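Local structure of DisA protein (Sorangium cellulosum, 6CCA) at residues Glu31-Arg36 / Asn329-Leu334; Glu298-Val303 / Lys323-Ala328; Gly383-Ala388 / Leu406-Gly411. The protein is a carbon methyltransferase of the disorazol polyketide assembly line that probably installs gem-dimethyl groups using S-adenosylmethionine. All coordinates share one frame; numbering follows the deposited sequence.

Interaction 1. Residues Glu31-Arg36 / Asn329-Leu334; sequences EPLLER and NGWLVL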
# COMPACT_ATOMS: atom_id res chain seq x y z
N GLU A 31 -30.38 3.14 -3.87
CA GLU A 31 -30.31 1.68 -3.78
C GLU A 31 -28.89 1.09 -3.85
O GLU A 31 -28.01 1.69 -4.43
CB GLU A 31 -31.13 1.10 -4.94
CG GLU A 31 -32.63 1.37 -4.70
CD GLU A 31 -33.19 0.57 -3.51
OE1 GLU A 31 -33.55 -0.60 -3.73
OE2 GLU A 31 -33.24 1.10 -2.36
N PRO A 32 -28.68 -0.06 -3.21
CA PRO A 32 -27.39 -0.72 -3.27
C PRO A 32 -27.04 -0.96 -4.72
O PRO A 32 -27.87 -1.41 -5.53
CB PRO A 32 -27.60 -2.01 -2.49
CG PRO A 32 -28.74 -1.73 -1.58
CD PRO A 32 -29.62 -0.75 -2.31
N LEU A 33 -25.82 -0.60 -5.11
CA LEU A 33 -25.39 -0.83 -6.49
C LEU A 33 -24.11 -1.66 -6.70
O LEU A 33 -23.71 -1.89 -7.83
CB LEU A 33 -25.39 0.44 -7.29
CG LEU A 33 -24.40 1.52 -6.87
CD1 LEU A 33 -23.70 2.10 -8.09
CD2 LEU A 33 -25.17 2.57 -6.08
N LEU A 34 -23.47 -2.05 -5.63
CA LEU A 34 -22.23 -2.75 -5.78
C LEU A 34 -22.37 -4.13 -6.39
O LEU A 34 -21.60 -4.51 -7.26
CB LEU A 34 -21.49 -2.84 -4.45
CG LEU A 34 -20.07 -3.43 -4.50
CD1 LEU A 34 -19.22 -2.75 -5.52
CD2 LEU A 34 -19.41 -3.41 -3.13
N GLU A 35 -23.38 -4.85 -5.99
CA GLU A 35 -23.54 -6.26 -6.48
C GLU A 35 -23.56 -6.30 -8.00
O GLU A 35 -22.84 -7.08 -8.62
CB GLU A 35 -24.83 -6.86 -5.88
CG GLU A 35 -25.19 -8.27 -6.34
CD GLU A 35 -26.42 -8.85 -5.62
OE1 GLU A 35 -27.00 -8.25 -4.68
OE2 GLU A 35 -26.80 -9.97 -6.02
N ARG A 36 -24.32 -5.41 -8.62
CA ARG A 36 -24.40 -5.46 -10.08
C ARG A 36 -23.25 -4.77 -10.78
O ARG A 36 -23.05 -4.95 -11.99
CB ARG A 36 -25.72 -4.89 -10.54
CG ARG A 36 -25.82 -3.38 -10.48
CD ARG A 36 -27.30 -3.06 -10.68
NE ARG A 36 -27.83 -2.14 -9.69
CZ ARG A 36 -28.19 -0.89 -9.95
NH1 ARG A 36 -28.04 -0.38 -11.16
NH2 ARG A 36 -28.70 -0.15 -8.98
N ASN A 329 -24.96 2.72 1.67
CA ASN A 329 -24.69 2.15 0.34
C ASN A 329 -23.65 2.95 -0.51
O ASN A 329 -23.61 2.82 -1.76
CB ASN A 329 -25.96 2.12 -0.49
CG ASN A 329 -27.04 1.29 0.18
OD1 ASN A 329 -26.71 0.32 0.83
ND2 ASN A 329 -28.33 1.65 0.03
N GLY A 330 -22.77 3.71 0.20
CA GLY A 330 -21.60 4.31 -0.43
C GLY A 330 -20.48 3.23 -0.46
O GLY A 330 -20.49 2.24 0.33
N TRP A 331 -19.55 3.42 -1.37
CA TRP A 331 -18.44 2.43 -1.52
C TRP A 331 -17.13 2.88 -0.90
O TRP A 331 -16.77 4.08 -0.97
CB TRP A 331 -18.18 2.19 -2.99
CG TRP A 331 -19.27 1.58 -3.82
CD1 TRP A 331 -20.55 1.33 -3.47
CD2 TRP A 331 -19.16 1.28 -5.20
NE1 TRP A 331 -21.23 0.80 -4.55
CE2 TRP A 331 -20.40 0.80 -5.64
CE3 TRP A 331 -18.10 1.38 -6.12
CZ2 TRP A 331 -20.62 0.38 -6.95
CZ3 TRP A 331 -18.31 0.98 -7.45
CH2 TRP A 331 -19.58 0.45 -7.85
N LEU A 332 -16.43 1.93 -0.29
CA LEU A 332 -15.01 2.05 -0.02
C LEU A 332 -14.24 1.30 -1.10
O LEU A 332 -14.60 0.15 -1.42
CB LEU A 332 -14.72 1.47 1.33
CG LEU A 332 -13.26 1.36 1.71
CD1 LEU A 332 -12.61 2.76 1.78
CD2 LEU A 332 -13.08 0.67 3.07
N VAL A 333 -13.31 1.98 -1.75
CA VAL A 333 -12.48 1.37 -2.79
C VAL A 333 -11.05 1.41 -2.26
O VAL A 333 -10.47 2.51 -1.96
CB VAL A 333 -12.58 2.17 -4.09
CG1 VAL A 333 -11.65 1.54 -5.12
CG2 VAL A 333 -14.04 2.20 -4.55
N LEU A 334 -10.49 0.22 -2.06
CA LEU A 334 -9.10 0.09 -1.60
C LEU A 334 -8.20 -0.47 -2.70
O LEU A 334 -8.61 -1.42 -3.41
CB LEU A 334 -9.04 -0.86 -0.39
CG LEU A 334 -9.82 -0.55 0.85
CD1 LEU A 334 -9.81 -1.70 1.86
CD2 LEU A 334 -9.27 0.71 1.49
O HOH W 1 -23.85 0.45 -3.41
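Leu34 lays its CD1 methyl over one face of the Trp331 indole, 3.8 Å from the centroid of the six-membered ring and only 15° off the ring normal, which qualifies the pair as a CH-pi contact. The methyl sits offset toward the rim of the ring. CG of Leu34 stands anti to its own backbone N (chi1 -174°), and this extends the branch across the indole while CB stays beside the pyrrole nitrogen, 3.7 Å from Trp331 NE1. Leu33 comes to the same ring differently: its side chain crosses at about a right angle, and CD1 approaches Trp331 CZ2 obliquely at 3.7 Å.

In the plane of the indole, at its edge, one water joins the two segments. It accepts from Trp331 NE1 at 2.9 Å and from Leu33 N at 2.8 Å, and it donates to Asn329 O, also at 2.9 Å. Three bonds thus fix its position, and the buried indole N-H is satisfied through it.

Trp331 belongs to strand 330-337 of the central sheet of the methyltransferase domain, between strands 300-306 and 402-409, so the contact seats the start of helix 34-41 on a sheet of the Rossmann-like type. At the strand's beginning, Pro32 covers the Asn329 amide, its CD lying 3.6 Å from Asn329 ND2, whose hydrogen bond goes to Phe30 O. Further out, Phe212 of helix 196-216 meets the Trp331 ring edge-to-face and also touches Leu33.

Interaction 2. Residues Glu298-Val303 / Lys323-Ala328; sequences ERFDVV and KRLLKA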
# COMPACT_ATOMS: atom_id res chain seq x y z
N GLU A 298 -22.13 11.33 6.46
CA GLU A 298 -22.78 10.92 5.22
C GLU A 298 -22.70 11.89 4.04
O GLU A 298 -23.63 12.07 3.34
CB GLU A 298 -24.22 10.44 5.43
CG GLU A 298 -25.17 11.53 5.76
CD GLU A 298 -26.60 11.29 5.31
OE1 GLU A 298 -26.90 10.55 4.39
OE2 GLU A 298 -27.43 11.93 5.90
N ARG A 299 -21.52 12.44 3.84
CA ARG A 299 -21.31 13.36 2.78
C ARG A 299 -20.84 12.74 1.49
O ARG A 299 -20.99 13.30 0.47
CB ARG A 299 -20.29 14.39 3.19
CG ARG A 299 -20.79 15.75 2.77
CD ARG A 299 -19.73 16.72 2.38
NE ARG A 299 -19.97 17.22 1.05
CZ ARG A 299 -19.55 18.38 0.64
NH1 ARG A 299 -18.92 19.17 1.48
NH2 ARG A 299 -19.75 18.73 -0.60
N PHE A 300 -20.25 11.57 1.60
CA PHE A 300 -19.51 10.98 0.52
C PHE A 300 -20.15 9.76 -0.07
O PHE A 300 -20.53 8.91 0.64
CB PHE A 300 -18.10 10.65 1.00
CG PHE A 300 -17.31 11.87 1.32
CD1 PHE A 300 -16.85 12.67 0.33
CD2 PHE A 300 -17.15 12.27 2.60
CE1 PHE A 300 -16.19 13.81 0.60
CE2 PHE A 300 -16.47 13.42 2.89
CZ PHE A 300 -16.00 14.18 1.87
N ASP A 301 -20.19 9.72 -1.39
CA ASP A 301 -20.70 8.55 -2.09
C ASP A 301 -19.64 7.47 -2.13
O ASP A 301 -19.95 6.28 -2.17
CB ASP A 301 -21.06 8.96 -3.48
CG ASP A 301 -22.25 9.94 -3.49
OD1 ASP A 301 -23.41 9.44 -3.41
OD2 ASP A 301 -22.02 11.15 -3.41
N VAL A 302 -18.37 7.88 -2.23
CA VAL A 302 -17.22 6.94 -2.38
C VAL A 302 -16.07 7.49 -1.58
O VAL A 302 -15.83 8.70 -1.59
CB VAL A 302 -16.74 6.80 -3.87
CG1 VAL A 302 -15.59 5.81 -4.02
CG2 VAL A 302 -17.86 6.40 -4.79
N VAL A 303 -15.39 6.60 -0.86
CA VAL A 303 -14.10 6.88 -0.31
C VAL A 303 -13.07 5.99 -0.98
O VAL A 303 -13.22 4.76 -0.99
CB VAL A 303 -14.06 6.66 1.17
CG1 VAL A 303 -12.69 6.90 1.74
CG2 VAL A 303 -14.99 7.61 1.89
N LYS A 323 -17.09 4.83 7.56
CA LYS A 323 -18.54 4.60 7.56
C LYS A 323 -19.35 5.81 7.99
O LYS A 323 -20.41 6.04 7.46
CB LYS A 323 -18.90 3.38 8.43
CG LYS A 323 -18.48 2.10 7.79
CD LYS A 323 -19.02 0.89 8.49
CE LYS A 323 -20.41 0.51 8.02
NZ LYS A 323 -21.00 -0.43 9.01
N ARG A 324 -18.82 6.63 8.87
CA ARG A 324 -19.47 7.88 9.29
C ARG A 324 -19.51 8.84 8.13
O ARG A 324 -20.53 9.46 7.91
CB ARG A 324 -18.71 8.51 10.48
CG ARG A 324 -19.28 9.84 10.98
CD ARG A 324 -18.82 10.14 12.41
NE ARG A 324 -19.21 9.03 13.30
CZ ARG A 324 -20.47 8.76 13.67
NH1 ARG A 324 -21.49 9.53 13.24
NH2 ARG A 324 -20.74 7.72 14.45
N LEU A 325 -18.40 8.95 7.40
CA LEU A 325 -18.29 9.86 6.27
C LEU A 325 -19.10 9.40 5.05
O LEU A 325 -19.60 10.21 4.28
CB LEU A 325 -16.85 9.99 5.82
CG LEU A 325 -15.95 10.74 6.81
CD1 LEU A 325 -14.49 10.49 6.57
CD2 LEU A 325 -16.25 12.24 6.76
N LEU A 326 -19.17 8.08 4.84
CA LEU A 326 -19.90 7.54 3.68
C LEU A 326 -21.42 7.60 3.87
O LEU A 326 -21.93 7.34 4.97
CB LEU A 326 -19.55 6.06 3.50
CG LEU A 326 -18.26 5.73 2.75
CD1 LEU A 326 -18.03 4.23 2.80
CD2 LEU A 326 -18.30 6.22 1.30
N LYS A 327 -22.11 7.87 2.78
CA LYS A 327 -23.55 7.60 2.72
C LYS A 327 -23.80 6.12 2.88
O LYS A 327 -22.98 5.28 2.56
CB LYS A 327 -24.06 8.03 1.36
CG LYS A 327 -24.04 9.55 1.20
CD LYS A 327 -24.47 10.00 -0.16
CE LYS A 327 -24.26 11.52 -0.26
NZ LYS A 327 -24.45 11.84 -1.70
N ALA A 328 -24.99 5.81 3.39
CA ALA A 328 -25.47 4.46 3.29
C ALA A 328 -25.37 3.99 1.86
O ALA A 328 -25.72 4.71 0.92
CB ALA A 328 -26.94 4.41 3.81
O HOH W 2 -26.91 8.00 3.49
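The backbones of Phe300 and Leu326 form a parallel bridge with CA atoms 4.7 Å apart, where the chain leaves helix 315-325 and meets the beginning of strand 300-306. This is the return end of a beta-alpha-beta crossover in the methyltransferase domain: strand 300-306 leads through helix 315-325 to strand 330-337, its parallel neighbour in the sheet. Glu298 N donates almost straight to Arg324 O (2.9 Å, 174°). Leu325 O takes Phe300 N at 3.1 Å and a weak bond from Arg299 N, while Lys327 N returns to Phe300 O.

The side chains of Phe300 and Leu325 lie side by side and point the same way, with Phe300 CD2 at 4.0 Å from Leu325 CB. Leu325 O is near the plane of the Phe300 ring, at its edge, and Phe256 meets the same ring edge-to-face. Leu326 instead sends CD2 against Val303 CG2 at 3.6 Å, the two side chains crossing at a slant; its CB sets off away from the strand, and the two torsions together (chi1 -83°, chi2 175°) bring CD2 back to it.

Lys327 is stretched out from CG to its amine and runs past the carbonyls of Glu298 and Arg299 to a salt bridge with Asp301. That carboxylate has other partners as well, Arg216 at OD1 and Thr227 N at OD2, and the surrounding positive charge would be expected to favour its ionised form. A water accepting from Ala328 N lies 2.7 Å from Glu298 OE1, while Arg29 pairs with OE2 of that glutamate. Lys327 NZ meets Asp301 OD2 on its syn side at 3.1 Å, tilted out of the carboxylate plane.

Interaction 3. Residues Gly383-Ala388 / Leu406-Gly411; sequences GFRRVA and LAESDG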
# COMPACT_ATOMS: atom_id res chain seq x y z
N GLY A 383 -19.35 -4.25 9.15
CA GLY A 383 -20.64 -3.88 8.57
C GLY A 383 -20.65 -3.36 7.15
O GLY A 383 -21.55 -2.62 6.78
N PHE A 384 -19.65 -3.75 6.34
CA PHE A 384 -19.79 -3.58 4.94
C PHE A 384 -20.39 -4.86 4.37
O PHE A 384 -20.18 -5.91 4.98
CB PHE A 384 -18.39 -3.32 4.29
CG PHE A 384 -17.80 -2.00 4.66
CD1 PHE A 384 -17.06 -1.85 5.84
CD2 PHE A 384 -17.90 -0.87 3.82
CE1 PHE A 384 -16.48 -0.61 6.20
CE2 PHE A 384 -17.32 0.36 4.17
CZ PHE A 384 -16.59 0.49 5.37
N ARG A 385 -21.03 -4.75 3.21
CA ARG A 385 -21.58 -5.87 2.45
C ARG A 385 -21.06 -5.94 1.02
O ARG A 385 -20.45 -5.04 0.56
CB ARG A 385 -23.10 -5.75 2.35
CG ARG A 385 -23.72 -5.04 3.49
CD ARG A 385 -25.20 -4.94 3.41
NE ARG A 385 -25.55 -3.84 2.54
CZ ARG A 385 -26.49 -2.97 2.78
NH1 ARG A 385 -27.15 -3.03 3.91
NH2 ARG A 385 -26.75 -2.05 1.89
N ARG A 386 -21.36 -7.03 0.33
CA ARG A 386 -20.95 -7.23 -1.03
C ARG A 386 -19.44 -7.08 -1.16
O ARG A 386 -18.96 -6.75 -2.19
CB ARG A 386 -21.63 -6.22 -1.94
CG ARG A 386 -22.81 -6.69 -2.72
CD ARG A 386 -24.00 -5.91 -2.18
NE ARG A 386 -24.85 -6.79 -1.52
CZ ARG A 386 -25.93 -6.51 -0.83
NH1 ARG A 386 -26.37 -5.29 -0.61
NH2 ARG A 386 -26.57 -7.51 -0.34
N VAL A 387 -18.74 -7.32 -0.08
CA VAL A 387 -17.32 -7.11 -0.08
C VAL A 387 -16.66 -7.94 -1.17
O VAL A 387 -16.85 -9.11 -1.24
CB VAL A 387 -16.68 -7.34 1.28
CG1 VAL A 387 -15.22 -7.00 1.20
CG2 VAL A 387 -17.34 -6.49 2.33
N ALA A 388 -15.93 -7.26 -2.04
CA ALA A 388 -15.37 -7.87 -3.24
C ALA A 388 -13.90 -7.55 -3.48
O ALA A 388 -13.56 -6.56 -4.14
CB ALA A 388 -16.20 -7.51 -4.45
N LEU A 406 -13.44 -3.79 -3.09
CA LEU A 406 -14.65 -2.94 -3.07
C LEU A 406 -15.57 -3.38 -1.94
O LEU A 406 -15.68 -4.58 -1.67
CB LEU A 406 -15.41 -3.01 -4.38
CG LEU A 406 -14.54 -2.85 -5.66
CD1 LEU A 406 -15.36 -3.10 -6.90
CD2 LEU A 406 -13.95 -1.51 -5.73
N ALA A 407 -16.19 -2.44 -1.25
CA ALA A 407 -17.08 -2.78 -0.15
C ALA A 407 -18.20 -1.71 -0.05
O ALA A 407 -17.95 -0.53 -0.31
CB ALA A 407 -16.29 -2.77 1.11
N GLU A 408 -19.40 -2.17 0.28
CA GLU A 408 -20.60 -1.32 0.34
C GLU A 408 -20.97 -1.10 1.79
O GLU A 408 -21.12 -2.04 2.61
CB GLU A 408 -21.73 -2.01 -0.42
CG GLU A 408 -23.09 -1.34 -0.38
CD GLU A 408 -24.08 -2.16 -1.19
OE1 GLU A 408 -24.75 -2.95 -0.55
OE2 GLU A 408 -24.18 -1.98 -2.45
N SER A 409 -21.11 0.15 2.16
CA SER A 409 -21.40 0.46 3.54
C SER A 409 -22.88 0.22 3.81
O SER A 409 -23.71 0.60 3.01
CB SER A 409 -21.14 1.92 3.83
OG SER A 409 -21.43 2.15 5.18
N ASP A 410 -23.18 -0.35 4.97
CA ASP A 410 -24.55 -0.55 5.40
C ASP A 410 -25.13 0.72 6.03
O ASP A 410 -26.29 0.75 6.42
CB ASP A 410 -24.65 -1.71 6.38
CG ASP A 410 -24.05 -1.38 7.74
OD1 ASP A 410 -23.39 -0.33 7.85
OD2 ASP A 410 -24.24 -2.17 8.68
N GLY A 411 -24.31 1.78 6.12
CA GLY A 411 -24.80 3.02 6.71
C GLY A 411 -24.83 3.08 8.24
O GLY A 411 -25.34 4.08 8.80
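A beta bulge interrupts the antiparallel pairing of Gly383-Ala388 with Leu406-Gly411: the register slips by one residue between the hydrogen-bonded pairs Arg385-Glu408 and Ala388-Leu406. Arg386 and Val387 together face Ala407, and Arg386 has positive phi (55°). Before the bulge, Arg385 N donates to Glu408 O at 2.8 Å and Glu408 N answers to Arg385 O; beyond it, Ala388 N reaches Leu406 O at 2.7 Å, and Leu406 N donates back to Ala388 O.

Both arginines converge on one oxygen, Glu408 OE1. Arg386, whose side chain runs alongside that of Glu408, uses NH1 to meet the syn lone pair of OE1 at 2.8 Å. Arg385 NH2 comes from above the carboxylate plane at 3.3 Å, and OE1 lies in this guanidinium's own plane, at its edge; a weak bond from Arg385 NE joins it. The guanidinium of Arg385 is turned 89° from the carboxylate. An extended Glu408 chain (chi1 175°) carries OE1 out to the two guanidinium groups.

On the side of the sheet that carries Phe384 and Ser409, Phe384 CD2 approaches Ala407 CB obliquely at 3.7 Å, and Leu379 of helix 372-381 packs on the phenylalanine. Gly383, at positive phi, is the C-prime residue of the Schellman motif ending that helix. Its O accepts a weak bond from Asp410 N, while Asp410 OD1 forms a salt bridge with Lys323. At the end of strand 402-409, Ser409 OG accepts from Gly411 N, an ST turn.

With OE2 bonded to Leu34 N, Glu408 has both carboxylate oxygens engaged; two neighbouring guanidinium groups would be expected to favour its charged form in this buried position.

All three contacts involve consecutive strands in one half of the central sheet. Centres of interactions 1 and 3 are about 6 Å apart, and Asn329 N to Ser409 O (2.8 Å) and Gly330 O to Ser409 N (2.9 Å) are backbone hydrogen bonds between them. Interaction 2, about 11 Å from interaction 1 centre to centre, is tied to it by Val303 N to Trp331 O at 2.9 Å. Interactions 2 and 3, about 12 Å apart between centres, also meet through packing of Lys323 CG on Phe384 CZ at 3.5 Å. The three are structural contacts, each centred about 20 to 22 Å from the centre of the chain.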